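Local coordinates for protein endo-1,4-b-d-mannanase (Trichoderma reesei, PDB 1QNR) that hydrolyses internal beta-1,4-mannosidic linkages of mannans, as a family 5 glycoside hydrolase built on a TIM barrel, at residues A[10-15]-A[269-274]; A[112-117]-A[166-171]; A[162-167]-A[196-201]; A[241-246]-A[274-279]. All blocks are in the same frame, centred on the assembly; numbering follows the deposited sequence. Where two conformers were deposited one is given.

Contact 1. Residues A[10-15]-A[269-274]; sequences TQFNID and GKPCVF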
# COMPACT_ATOMS: atom_id res chain seq x y z
N THR A 10 -6.99 18.19 7.20
CA THR A 10 -6.05 17.10 7.34
C THR A 10 -6.81 15.74 7.47
O THR A 10 -6.27 14.76 7.98
CB THR A 10 -5.05 17.19 8.49
OG1 THR A 10 -5.83 17.55 9.64
CG2 THR A 10 -4.00 18.30 8.25
N GLN A 11 -7.92 15.72 6.74
CA GLN A 11 -8.77 14.53 6.67
C GLN A 11 -9.01 14.16 5.20
O GLN A 11 -8.86 14.98 4.30
CB GLN A 11 -10.12 14.67 7.39
CG GLN A 11 -10.10 15.47 8.68
CD GLN A 11 -11.41 15.57 9.42
OE1 GLN A 11 -11.94 14.55 9.87
NE2 GLN A 11 -11.90 16.80 9.52
N PHE A 12 -9.48 12.92 4.97
CA PHE A 12 -9.88 12.54 3.62
C PHE A 12 -11.37 12.77 3.33
O PHE A 12 -12.20 12.62 4.26
CB PHE A 12 -9.53 11.05 3.32
CG PHE A 12 -8.03 10.80 3.31
CD1 PHE A 12 -7.25 11.13 2.20
CD2 PHE A 12 -7.41 10.29 4.43
CE1 PHE A 12 -5.87 10.89 2.21
CE2 PHE A 12 -6.04 10.07 4.44
CZ PHE A 12 -5.23 10.39 3.35
N ASN A 13 -11.67 13.14 2.09
CA ASN A 13 -13.06 13.26 1.62
C ASN A 13 -13.33 12.12 0.63
O ASN A 13 -12.75 12.09 -0.46
CB ASN A 13 -13.20 14.65 0.91
CG ASN A 13 -14.59 14.92 0.42
OD1 ASN A 13 -15.36 14.01 0.14
ND2 ASN A 13 -14.99 16.22 0.23
N ILE A 14 -14.15 11.14 1.09
CA ILE A 14 -14.42 9.95 0.27
C ILE A 14 -15.92 9.98 -0.08
O ILE A 14 -16.76 9.98 0.87
CB ILE A 14 -14.11 8.66 1.09
CG1 ILE A 14 -12.63 8.67 1.60
CG2 ILE A 14 -14.45 7.38 0.32
CD1 ILE A 14 -12.37 7.51 2.58
N ASP A 15 -16.22 10.10 -1.37
CA ASP A 15 -17.62 10.18 -1.85
C ASP A 15 -18.42 11.22 -1.07
O ASP A 15 -19.61 11.03 -0.76
CB ASP A 15 -18.26 8.79 -1.76
CG ASP A 15 -17.64 7.81 -2.76
OD1 ASP A 15 -17.04 8.27 -3.75
OD2 ASP A 15 -17.78 6.60 -2.54
N GLY A 269 1.44 19.66 7.34
CA GLY A 269 0.16 20.10 6.86
C GLY A 269 -0.71 19.06 6.15
O GLY A 269 -1.62 19.47 5.40
N LYS A 270 -0.38 17.76 6.36
CA LYS A 270 -1.01 16.65 5.60
C LYS A 270 -1.49 15.51 6.50
O LYS A 270 -1.02 15.40 7.64
CB LYS A 270 0.11 16.03 4.70
CG LYS A 270 0.67 17.06 3.71
CD LYS A 270 1.83 16.42 2.86
CE LYS A 270 2.44 17.50 2.00
NZ LYS A 270 3.51 17.07 1.07
N PRO A 271 -2.44 14.69 6.06
CA PRO A 271 -2.83 13.48 6.83
C PRO A 271 -1.76 12.40 6.72
O PRO A 271 -0.95 12.37 5.79
CB PRO A 271 -4.10 12.98 6.09
CG PRO A 271 -4.34 13.93 4.95
CD PRO A 271 -3.13 14.79 4.74
N CYS A 272 -1.79 11.52 7.75
CA CYS A 272 -1.05 10.28 7.70
C CYS A 272 -2.03 9.10 7.60
O CYS A 272 -3.18 9.13 8.08
CB CYS A 272 -0.39 10.01 9.06
SG CYS A 272 1.41 10.25 9.22
N VAL A 273 -1.60 8.01 6.89
CA VAL A 273 -2.34 6.73 6.84
C VAL A 273 -1.46 5.65 7.51
O VAL A 273 -0.29 5.43 7.11
CB VAL A 273 -2.70 6.29 5.39
CG1 VAL A 273 -3.37 4.90 5.34
CG2 VAL A 273 -3.65 7.32 4.76
N PHE A 274 -2.05 5.01 8.52
CA PHE A 274 -1.43 3.89 9.25
C PHE A 274 -1.70 2.65 8.36
O PHE A 274 -2.77 2.01 8.49
CB PHE A 274 -2.05 3.82 10.63
CG PHE A 274 -1.66 2.76 11.62
CD1 PHE A 274 -0.43 2.11 11.48
CD2 PHE A 274 -2.48 2.44 12.70
CE1 PHE A 274 -0.06 1.17 12.47
CE2 PHE A 274 -2.14 1.48 13.67
CZ PHE A 274 -0.90 0.87 13.54
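One face of the Phe12 ring is taken by Pro271, whose CG stands 4.0 Å above the ring plane, displaced from the centre toward the rim. Val273 comes to the same ring obliquely: its CG2 methyl lies 3.7 Å from Phe12 CE2 and equally near CZ, so the far end of the phenyl group is held between the pyrrolidine and the valine branch. CG of Phe12 is anti to its own carbonyl carbon (chi1 -65°), and the end of the ring comes nearer to 269-274 than its CB does. Other aromatic rings add to the cluster, Phe237 meeting Phe12 edge-to-face and Phe162 at an inclined angle.

Beside the ring the contact passes to the backbone. Pro271 CB rests 3.4 Å from Thr10 O, and the CG2 methyl of Thr10 lies 3.9 Å from Gly269 O. Gly269 has positive phi and closes a Schellman motif at the end of helix 253-267. No hydrogen bond joins the two segments, so the association is one of shape and apolar surface.

Strand 11-14 is the middle strand of the small antiparallel sheet near the N terminus, flanked by 6-8 and 17-18. Through Phe12 this sheet lies across the N-terminal end of barrel strand 272-277, with Ile7 of strand 6-8 touching Pro271 and Met304 of strand 300-309 touching Val273.

Contact 2. Residues A[112-117]-A[166-171]; sequences NNWSDY and LGNEPR. With BMA (beta-D-mannopyranose), chain B; BMA (beta-D-mannopyranose), chain C.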
# COMPACT_ATOMS: atom_id res chain seq x y z
N ASN A 112 7.55 -3.71 -5.85
CA ASN A 112 7.85 -4.18 -4.47
C ASN A 112 9.35 -3.91 -4.15
O ASN A 112 10.21 -4.20 -5.01
CB ASN A 112 7.63 -5.69 -4.39
CG ASN A 112 7.38 -6.15 -2.93
OD1 ASN A 112 7.49 -5.41 -1.95
ND2 ASN A 112 6.95 -7.41 -2.78
N ASN A 113 9.62 -3.42 -2.91
CA ASN A 113 11.03 -3.38 -2.49
C ASN A 113 11.56 -4.82 -2.39
O ASN A 113 12.72 -5.11 -2.74
CB ASN A 113 11.14 -2.71 -1.11
CG ASN A 113 12.59 -2.52 -0.68
OD1 ASN A 113 13.27 -1.65 -1.26
ND2 ASN A 113 13.09 -3.24 0.33
N TRP A 114 10.72 -5.72 -1.93
CA TRP A 114 11.10 -7.12 -1.68
C TRP A 114 10.88 -8.03 -2.86
O TRP A 114 10.22 -7.63 -3.85
CB TRP A 114 10.28 -7.65 -0.44
CG TRP A 114 10.38 -6.71 0.73
CD1 TRP A 114 9.38 -5.88 1.21
CD2 TRP A 114 11.54 -6.41 1.53
NE1 TRP A 114 9.83 -5.10 2.25
CE2 TRP A 114 11.16 -5.41 2.47
CE3 TRP A 114 12.89 -6.81 1.49
CZ2 TRP A 114 12.05 -4.89 3.41
CZ3 TRP A 114 13.77 -6.31 2.45
CH2 TRP A 114 13.35 -5.33 3.38
N SER A 115 11.43 -9.26 -2.84
CA SER A 115 11.43 -10.12 -4.03
C SER A 115 10.16 -10.91 -4.30
O SER A 115 10.02 -11.56 -5.31
CB SER A 115 12.70 -11.06 -3.98
OG SER A 115 13.80 -10.17 -4.01
N ASP A 116 9.14 -10.73 -3.42
CA ASP A 116 7.87 -11.36 -3.65
C ASP A 116 7.20 -10.77 -4.89
O ASP A 116 7.02 -9.52 -4.92
CB ASP A 116 6.93 -11.25 -2.41
CG ASP A 116 7.71 -11.68 -1.13
OD1 ASP A 116 8.05 -12.87 -0.97
OD2 ASP A 116 8.02 -10.84 -0.28
N TYR A 117 6.74 -11.58 -5.86
CA TYR A 117 6.16 -11.08 -7.11
C TYR A 117 7.19 -10.19 -7.85
O TYR A 117 6.82 -9.21 -8.53
CB TYR A 117 4.78 -10.44 -6.89
CG TYR A 117 3.84 -11.40 -6.19
CD1 TYR A 117 3.24 -12.45 -6.90
CD2 TYR A 117 3.62 -11.35 -4.82
CE1 TYR A 117 2.43 -13.42 -6.29
CE2 TYR A 117 2.83 -12.33 -4.17
CZ TYR A 117 2.27 -13.31 -4.92
OH TYR A 117 1.41 -14.24 -4.25
N LEU A 166 4.12 4.82 -4.92
CA LEU A 166 5.35 4.57 -5.69
C LEU A 166 5.84 3.15 -5.49
O LEU A 166 6.29 2.53 -6.52
CB LEU A 166 6.40 5.64 -5.35
CG LEU A 166 6.00 7.11 -5.50
CD1 LEU A 166 7.29 7.99 -5.47
CD2 LEU A 166 5.17 7.37 -6.74
N GLY A 167 5.83 2.57 -4.28
CA GLY A 167 6.22 1.16 -4.16
C GLY A 167 5.75 0.65 -2.80
O GLY A 167 5.28 1.39 -1.92
N ASN A 168 5.88 -0.69 -2.66
CA ASN A 168 5.66 -1.28 -1.33
C ASN A 168 6.98 -1.24 -0.53
O ASN A 168 7.92 -2.00 -0.87
CB ASN A 168 5.19 -2.72 -1.43
CG ASN A 168 5.00 -3.36 -0.04
OD1 ASN A 168 4.30 -2.81 0.84
ND2 ASN A 168 5.64 -4.51 0.14
N GLU A 169 7.03 -0.44 0.54
CA GLU A 169 8.16 -0.43 1.51
C GLU A 169 9.49 -0.10 0.87
O GLU A 169 10.51 -0.76 1.18
CB GLU A 169 8.28 -1.77 2.33
CG GLU A 169 6.90 -2.06 2.98
CD GLU A 169 6.94 -3.18 3.98
OE1 GLU A 169 7.80 -4.08 3.94
OE2 GLU A 169 5.99 -3.22 4.80
N PRO A 170 9.64 0.93 0.01
CA PRO A 170 10.96 1.26 -0.57
C PRO A 170 11.99 1.49 0.54
O PRO A 170 11.73 2.22 1.51
CB PRO A 170 10.71 2.55 -1.35
CG PRO A 170 9.41 3.09 -0.83
CD PRO A 170 8.57 1.90 -0.41
N ARG A 171 13.19 0.89 0.36
CA ARG A 171 14.33 1.11 1.25
C ARG A 171 15.58 1.29 0.39
O ARG A 171 15.62 0.83 -0.77
CB ARG A 171 14.61 -0.07 2.21
CG ARG A 171 13.45 -0.37 3.21
CD ARG A 171 13.99 -1.52 4.10
NE ARG A 171 13.03 -1.86 5.15
CZ ARG A 171 13.31 -2.70 6.18
NH1 ARG A 171 14.52 -3.28 6.24
NH2 ARG A 171 12.35 -2.94 7.05
C1 BMA B . 11.41 -7.19 6.23
C2 BMA B . 10.91 -8.36 5.34
C3 BMA B . 9.69 -7.93 4.53
C4 BMA B . 8.66 -7.26 5.43
C5 BMA B . 9.25 -6.16 6.31
C6 BMA B . 8.26 -5.74 7.46
O2 BMA B . 10.55 -9.49 6.15
O3 BMA B . 9.11 -8.97 3.81
O4 BMA B . 7.62 -6.76 4.58
O5 BMA B . 10.34 -6.74 7.12
O6 BMA B . 8.95 -4.62 8.01
C1 BMA C . 15.35 -6.29 9.68
C2 BMA C . 14.00 -5.54 9.69
C3 BMA C . 12.87 -6.37 9.03
C4 BMA C . 13.32 -6.82 7.63
C5 BMA C . 14.70 -7.56 7.71
C6 BMA C . 15.19 -8.21 6.45
O1 BMA C . 16.36 -5.43 10.19
O2 BMA C . 14.13 -4.28 9.02
O3 BMA C . 11.75 -5.46 8.87
O4 BMA C . 12.44 -7.73 7.03
O5 BMA C . 15.65 -6.57 8.26
O6 BMA C . 15.79 -7.37 5.46
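In the substrate cleft of the (beta/alpha)8 barrel, the loop after strand 105-109 meets the loop after strand 161-165, and Trp114 and Arg171 meet, indole edge to guanidinium face, beside a bound mannobiose. Glu169 follows Asn168 in the loop just beyond the fourth barrel strand, a placement consistent with the acid/base glutamate of family 5 enzymes. Trp114 offers one indole face to the sugar: C3 of the chain B mannose sits 3.5 Å above its plane, while Asn113 ND2 covers the centre of the opposite face. At the indole edge NE1 donates to Glu169 OE1 over 2.8 Å, using the anti lone pair of that oxygen, with ring and carboxylate planes 82° apart. The same OE1 accepts from O4 of the chain B mannose, and Glu169 OE2 is hydrogen-bonded to His241. An alanine in place of Trp114 would probably strip the mannose of its stacking platform and leave the Glu169 carboxylate without one of the donors that hold its rotation.

Arg171 is extended from CG to NE, and Trp114 CZ2 lies 3.6 Å above the plane of the Arg171 guanidinium, toward its rim. NH1 and NH2 both bond O2 of the chain C mannose, and NH2 also has a salt bridge to Glu205. Between the backbones, Asn113 N donates to Asn168 O; between side chains, Asn168 ND2 gives a nearly straight bond (169°) to Asn112 OD1. Asn113 OD1 receives Arg171 N from well above its carbonyl plane, at 3.0 Å.

Contact 3. Residues A[162-167]-A[196-201]; sequences FAWELG and SNHLVT. With NAG (2-acetamido-2-deoxy-beta-D-glucopyranose), chain G.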
# COMPACT_ATOMS: atom_id res chain seq x y z
N PHE A 162 -8.08 5.39 -4.76
CA PHE A 162 -7.79 6.23 -3.57
C PHE A 162 -6.50 7.01 -3.78
O PHE A 162 -6.43 8.25 -3.67
CB PHE A 162 -7.67 5.41 -2.27
CG PHE A 162 -7.60 6.21 -0.99
CD1 PHE A 162 -6.37 6.73 -0.55
CD2 PHE A 162 -8.72 6.47 -0.20
CE1 PHE A 162 -6.22 7.42 0.65
CE2 PHE A 162 -8.62 7.13 1.01
CZ PHE A 162 -7.38 7.67 1.42
N ALA A 163 -5.43 6.28 -4.13
CA ALA A 163 -4.11 6.90 -4.42
C ALA A 163 -3.22 5.92 -5.23
O ALA A 163 -3.26 4.69 -5.01
CB ALA A 163 -3.37 7.22 -3.10
N TRP A 164 -2.34 6.54 -6.02
CA TRP A 164 -1.20 5.79 -6.63
C TRP A 164 -0.08 5.77 -5.56
O TRP A 164 0.08 6.76 -4.79
CB TRP A 164 -0.70 6.52 -7.87
CG TRP A 164 -1.73 6.63 -8.98
CD1 TRP A 164 -2.24 7.76 -9.51
CD2 TRP A 164 -2.38 5.51 -9.63
NE1 TRP A 164 -3.15 7.46 -10.51
CE2 TRP A 164 -3.30 6.08 -10.54
CE3 TRP A 164 -2.33 4.11 -9.49
CZ2 TRP A 164 -4.09 5.32 -11.41
CZ3 TRP A 164 -3.18 3.33 -10.30
CH2 TRP A 164 -4.06 3.96 -11.22
N GLU A 165 0.68 4.68 -5.52
CA GLU A 165 1.75 4.53 -4.51
C GLU A 165 3.00 4.09 -5.24
O GLU A 165 3.05 3.17 -6.07
CB GLU A 165 1.26 3.54 -3.44
CG GLU A 165 2.31 3.27 -2.33
CD GLU A 165 1.60 2.63 -1.12
OE1 GLU A 165 1.47 1.39 -1.16
OE2 GLU A 165 1.12 3.47 -0.28
N LEU A 166 4.12 4.82 -4.92
CA LEU A 166 5.35 4.57 -5.69
C LEU A 166 5.84 3.15 -5.49
O LEU A 166 6.29 2.53 -6.52
CB LEU A 166 6.40 5.64 -5.35
CG LEU A 166 6.00 7.11 -5.50
CD1 LEU A 166 7.29 7.99 -5.47
CD2 LEU A 166 5.17 7.37 -6.74
N GLY A 167 5.83 2.57 -4.28
CA GLY A 167 6.22 1.16 -4.16
C GLY A 167 5.75 0.65 -2.80
O GLY A 167 5.28 1.39 -1.92
N SER A 196 -4.10 14.14 -13.18
CA SER A 196 -4.29 15.22 -12.19
C SER A 196 -5.49 15.04 -11.26
O SER A 196 -5.87 15.89 -10.43
CB SER A 196 -4.45 16.57 -12.90
OG SER A 196 -5.60 16.59 -13.77
N ASN A 197 -6.20 13.87 -11.37
CA ASN A 197 -7.36 13.61 -10.59
C ASN A 197 -7.06 12.97 -9.23
O ASN A 197 -7.85 13.12 -8.31
CB ASN A 197 -8.32 12.64 -11.33
CG ASN A 197 -8.77 13.18 -12.67
OD1 ASN A 197 -9.13 14.35 -12.78
ND2 ASN A 197 -8.67 12.30 -13.71
N HIS A 198 -5.95 12.22 -9.13
CA HIS A 198 -5.73 11.34 -7.93
C HIS A 198 -4.55 11.70 -7.06
O HIS A 198 -3.54 12.33 -7.50
CB HIS A 198 -5.51 9.87 -8.44
CG HIS A 198 -6.75 9.28 -9.08
ND1 HIS A 198 -6.78 8.84 -10.41
CD2 HIS A 198 -7.98 9.03 -8.51
CE1 HIS A 198 -8.03 8.35 -10.59
NE2 HIS A 198 -8.79 8.49 -9.49
N LEU A 199 -4.72 11.38 -5.76
CA LEU A 199 -3.65 11.52 -4.78
C LEU A 199 -2.47 10.56 -5.05
O LEU A 199 -2.64 9.51 -5.71
CB LEU A 199 -4.23 11.15 -3.39
CG LEU A 199 -5.40 12.04 -2.93
CD1 LEU A 199 -6.00 11.51 -1.59
CD2 LEU A 199 -4.99 13.52 -2.80
N VAL A 200 -1.26 10.92 -4.61
CA VAL A 200 -0.04 10.13 -4.75
C VAL A 200 0.66 10.06 -3.37
O VAL A 200 0.74 11.02 -2.62
CB VAL A 200 0.90 10.72 -5.79
CG1 VAL A 200 2.19 9.91 -6.04
CG2 VAL A 200 0.20 10.89 -7.17
N THR A 201 1.23 8.85 -3.06
CA THR A 201 1.93 8.66 -1.78
C THR A 201 3.14 7.72 -2.01
O THR A 201 3.25 7.06 -3.06
CB THR A 201 0.97 8.09 -0.69
OG1 THR A 201 1.61 8.16 0.62
CG2 THR A 201 0.59 6.66 -1.01
C1 NAG G . -9.46 12.49 -17.69
C2 NAG G . -10.37 13.47 -18.41
C3 NAG G . -9.42 14.54 -18.95
C4 NAG G . -8.58 15.17 -17.82
C5 NAG G . -7.77 14.07 -17.07
C6 NAG G . -7.00 14.62 -15.87
C7 NAG G . -12.33 12.85 -19.76
C8 NAG G . -12.79 12.18 -21.02
N2 NAG G . -10.99 12.69 -19.52
O3 NAG G . -10.24 15.56 -19.56
O4 NAG G . -7.60 16.09 -18.42
O5 NAG G . -8.73 13.12 -16.59
O6 NAG G . -6.08 13.56 -15.39
O7 NAG G . -13.01 13.54 -19.05
O HOH W 1 -7.47 10.26 -5.40
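Glu165 and Thr201 lie side by side and point the same way, the Thr201 CG2 methyl 3.3 Å from Glu165 OE2. With OG1 anti to its backbone N (chi1 -169°), Thr201 turns its hydroxyl aside to bond Phe237 O, while Glu165 OE1 forms a salt bridge with Arg54. The opposite face of the sheet carries Trp164 and Val200. Trp164 NE1 stands 3.9 Å from His198 ND1, the two ring planes being almost perpendicular at 88°; both nitrogens bond Asp195 OD2, which fixes the pair. The Leu166 and Val200 side chains cross at about a right angle, CD2 of Leu166 4.0 Å from CG1 of Val200.

The backbones hold these side chains in register as parallel strands. Trp164 N donates to Leu199 O (3.0 Å), Thr201 N to Trp164 O (2.9 Å) and Leu166 N to Thr201 O. At the outer end Asn197 ND2 and Ser196 N bond O5 and O6 of an N-acetylglucosamine that also neighbours Asn157.

The arrangement is a beta-alpha-beta crossover of the TIM barrel: strand 161-165 and strand 199-201 are joined through helix 178-194, whose Val191 packs on both Trp164 and Val200, while helix 138-155 covers Trp164 and strand 105-109 flanks Glu165.

Contact 4. Residues A[241-246]-A[274-279]; sequences HLYPDS and FEEYGA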
# COMPACT_ATOMS: atom_id res chain seq x y z
N HIS A 241 4.08 1.89 8.52
CA HIS A 241 3.71 0.50 8.82
C HIS A 241 4.22 0.11 10.25
O HIS A 241 4.90 0.94 10.81
CB HIS A 241 4.36 -0.46 7.77
CG HIS A 241 3.94 -0.19 6.32
ND1 HIS A 241 4.45 -0.91 5.25
CD2 HIS A 241 3.12 0.72 5.72
CE1 HIS A 241 3.92 -0.53 4.11
NE2 HIS A 241 3.12 0.52 4.36
N LEU A 242 3.78 -1.06 10.76
CA LEU A 242 4.18 -1.33 12.17
C LEU A 242 4.21 -2.87 12.37
O LEU A 242 3.18 -3.56 12.35
CB LEU A 242 3.21 -0.74 13.17
CG LEU A 242 3.35 -1.11 14.67
CD1 LEU A 242 4.75 -0.67 15.19
CD2 LEU A 242 2.24 -0.42 15.49
N TYR A 243 5.43 -3.37 12.68
CA TYR A 243 5.62 -4.82 12.92
C TYR A 243 6.66 -5.07 14.02
O TYR A 243 7.82 -5.37 13.74
CB TYR A 243 6.08 -5.52 11.63
CG TYR A 243 4.99 -5.57 10.51
CD1 TYR A 243 3.97 -6.48 10.58
CD2 TYR A 243 5.08 -4.66 9.47
CE1 TYR A 243 2.99 -6.50 9.57
CE2 TYR A 243 4.09 -4.62 8.47
CZ TYR A 243 3.10 -5.57 8.52
OH TYR A 243 2.14 -5.69 7.50
N PRO A 244 6.22 -4.91 15.28
CA PRO A 244 7.15 -5.14 16.42
C PRO A 244 7.83 -6.52 16.38
O PRO A 244 9.04 -6.59 16.75
CB PRO A 244 6.24 -5.00 17.63
CG PRO A 244 5.15 -4.05 17.18
CD PRO A 244 4.88 -4.53 15.74
N ASP A 245 7.16 -7.58 15.94
CA ASP A 245 7.83 -8.90 15.86
C ASP A 245 8.99 -8.95 14.90
O ASP A 245 9.89 -9.77 15.14
CB ASP A 245 6.86 -10.02 15.42
CG ASP A 245 5.66 -10.17 16.34
OD1 ASP A 245 5.92 -10.51 17.49
OD2 ASP A 245 4.54 -9.91 15.88
N SER A 246 9.04 -8.18 13.83
CA SER A 246 10.14 -8.21 12.89
C SER A 246 11.18 -7.17 13.29
O SER A 246 12.34 -7.22 12.82
CB SER A 246 9.69 -7.72 11.47
OG SER A 246 8.86 -8.71 10.90
N PHE A 274 -2.05 5.01 8.52
CA PHE A 274 -1.43 3.89 9.25
C PHE A 274 -1.70 2.65 8.36
O PHE A 274 -2.77 2.01 8.49
CB PHE A 274 -2.05 3.82 10.63
CG PHE A 274 -1.66 2.76 11.62
CD1 PHE A 274 -0.43 2.11 11.48
CD2 PHE A 274 -2.48 2.44 12.70
CE1 PHE A 274 -0.06 1.17 12.47
CE2 PHE A 274 -2.14 1.48 13.67
CZ PHE A 274 -0.90 0.87 13.54
N GLU A 275 -0.83 2.40 7.38
CA GLU A 275 -1.16 1.61 6.18
C GLU A 275 -0.98 0.11 6.29
O GLU A 275 -1.60 -0.62 5.49
CB GLU A 275 -0.29 2.17 5.02
CG GLU A 275 -0.53 1.51 3.65
CD GLU A 275 0.36 2.11 2.56
OE1 GLU A 275 1.60 2.02 2.65
OE2 GLU A 275 -0.28 2.60 1.54
N GLU A 276 -0.15 -0.37 7.24
CA GLU A 276 -0.04 -1.79 7.54
C GLU A 276 0.25 -1.99 9.01
O GLU A 276 1.07 -1.18 9.54
CB GLU A 276 1.09 -2.52 6.79
CG GLU A 276 1.04 -2.56 5.25
CD GLU A 276 2.16 -3.36 4.67
OE1 GLU A 276 2.88 -4.10 5.43
OE2 GLU A 276 2.45 -3.31 3.45
N TYR A 277 -0.26 -3.03 9.65
CA TYR A 277 0.17 -3.36 11.03
C TYR A 277 -0.27 -4.79 11.35
O TYR A 277 -1.28 -5.28 10.84
CB TYR A 277 -0.40 -2.38 12.06
CG TYR A 277 -1.89 -2.22 12.08
CD1 TYR A 277 -2.78 -3.02 12.83
CD2 TYR A 277 -2.53 -1.19 11.33
CE1 TYR A 277 -4.14 -2.82 12.85
CE2 TYR A 277 -3.89 -0.99 11.35
CZ TYR A 277 -4.73 -1.80 12.09
OH TYR A 277 -6.12 -1.62 12.11
N GLY A 278 0.47 -5.42 12.29
CA GLY A 278 0.01 -6.74 12.77
C GLY A 278 0.85 -7.13 13.98
O GLY A 278 2.03 -6.73 14.11
N ALA A 279 0.27 -8.01 14.79
CA ALA A 279 0.97 -8.67 15.93
C ALA A 279 0.81 -10.16 15.76
O ALA A 279 -0.31 -10.65 15.61
CB ALA A 279 0.35 -8.20 17.25
O HOH W 2 4.68 -7.65 14.28
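His241 and Tyr243 each bond a glutamate of the neighbouring segment. His241 NE2 donates to Glu275 OE1 at 2.7 Å, nearly straight (173°) and within the imidazole plane, meeting the anti lone pair of the carboxylate. Tyr243 OH donates to Glu276 OE1, also at 2.7 Å, approaching on the anti side but 29° out of the carboxylate plane. Arg54 forms salt bridges with the second oxygens of both Glu275 and Glu276, so each carboxylate has two partners.

Over the imidazole the contact is a CH-pi one: Glu276 CG lies 3.6 Å from the His241 ring centroid, almost on the normal, and the carboxylate beyond it stacks on the ring with planes 19° apart. An alanine at His241 would probably leave Glu275 OE1 without its N-H donor and Glu276 without the flat surface that steadies its chain.

Adjacent parallel strands of the TIM barrel, 238-242 and 272-277, bring these groups to the C-terminal rim of the barrel, where Tyr243 touches a bound mannose; the seventh-strand position of Glu276 is consistent with the nucleophile of family 5 enzymes.

Apolar contacts form around Leu242. Its CB meets the edge of the Phe274 ring at CE1 (3.9 Å) and Tyr277 CB at 4.1 Å.

Among backbone groups, Gly278 N bonds Leu242 O at 3.3 Å, and Leu242 N bonds Glu276 O weakly. Past the strands a water accepts from Asp245 N and donates to Asp245 OD2 and Gly278 O.

Overall arrangement
From the N terminus, the small sheet holding 10-15 is the first element reached, and contact 1 closes the longest loop by bringing 269-274 back to it. Contacts 2 and 3 are nested inside that loop. Contact 2 joins the loops after the third and fourth barrel strands; contact 3 opens at 162-167, sharing Leu166 and Gly167 with contact 2, and pairs the fourth strand with the fifth. Contact 4 crosses contact 1, since 241-246 lies within its loop and 274-279 runs on beyond it from the shared Phe274. Phe12 touches Phe162 and Leu199, linking contacts 1 and 3 at one barrel end, while Glu169 and His241 join contacts 2 and 4 at the cleft.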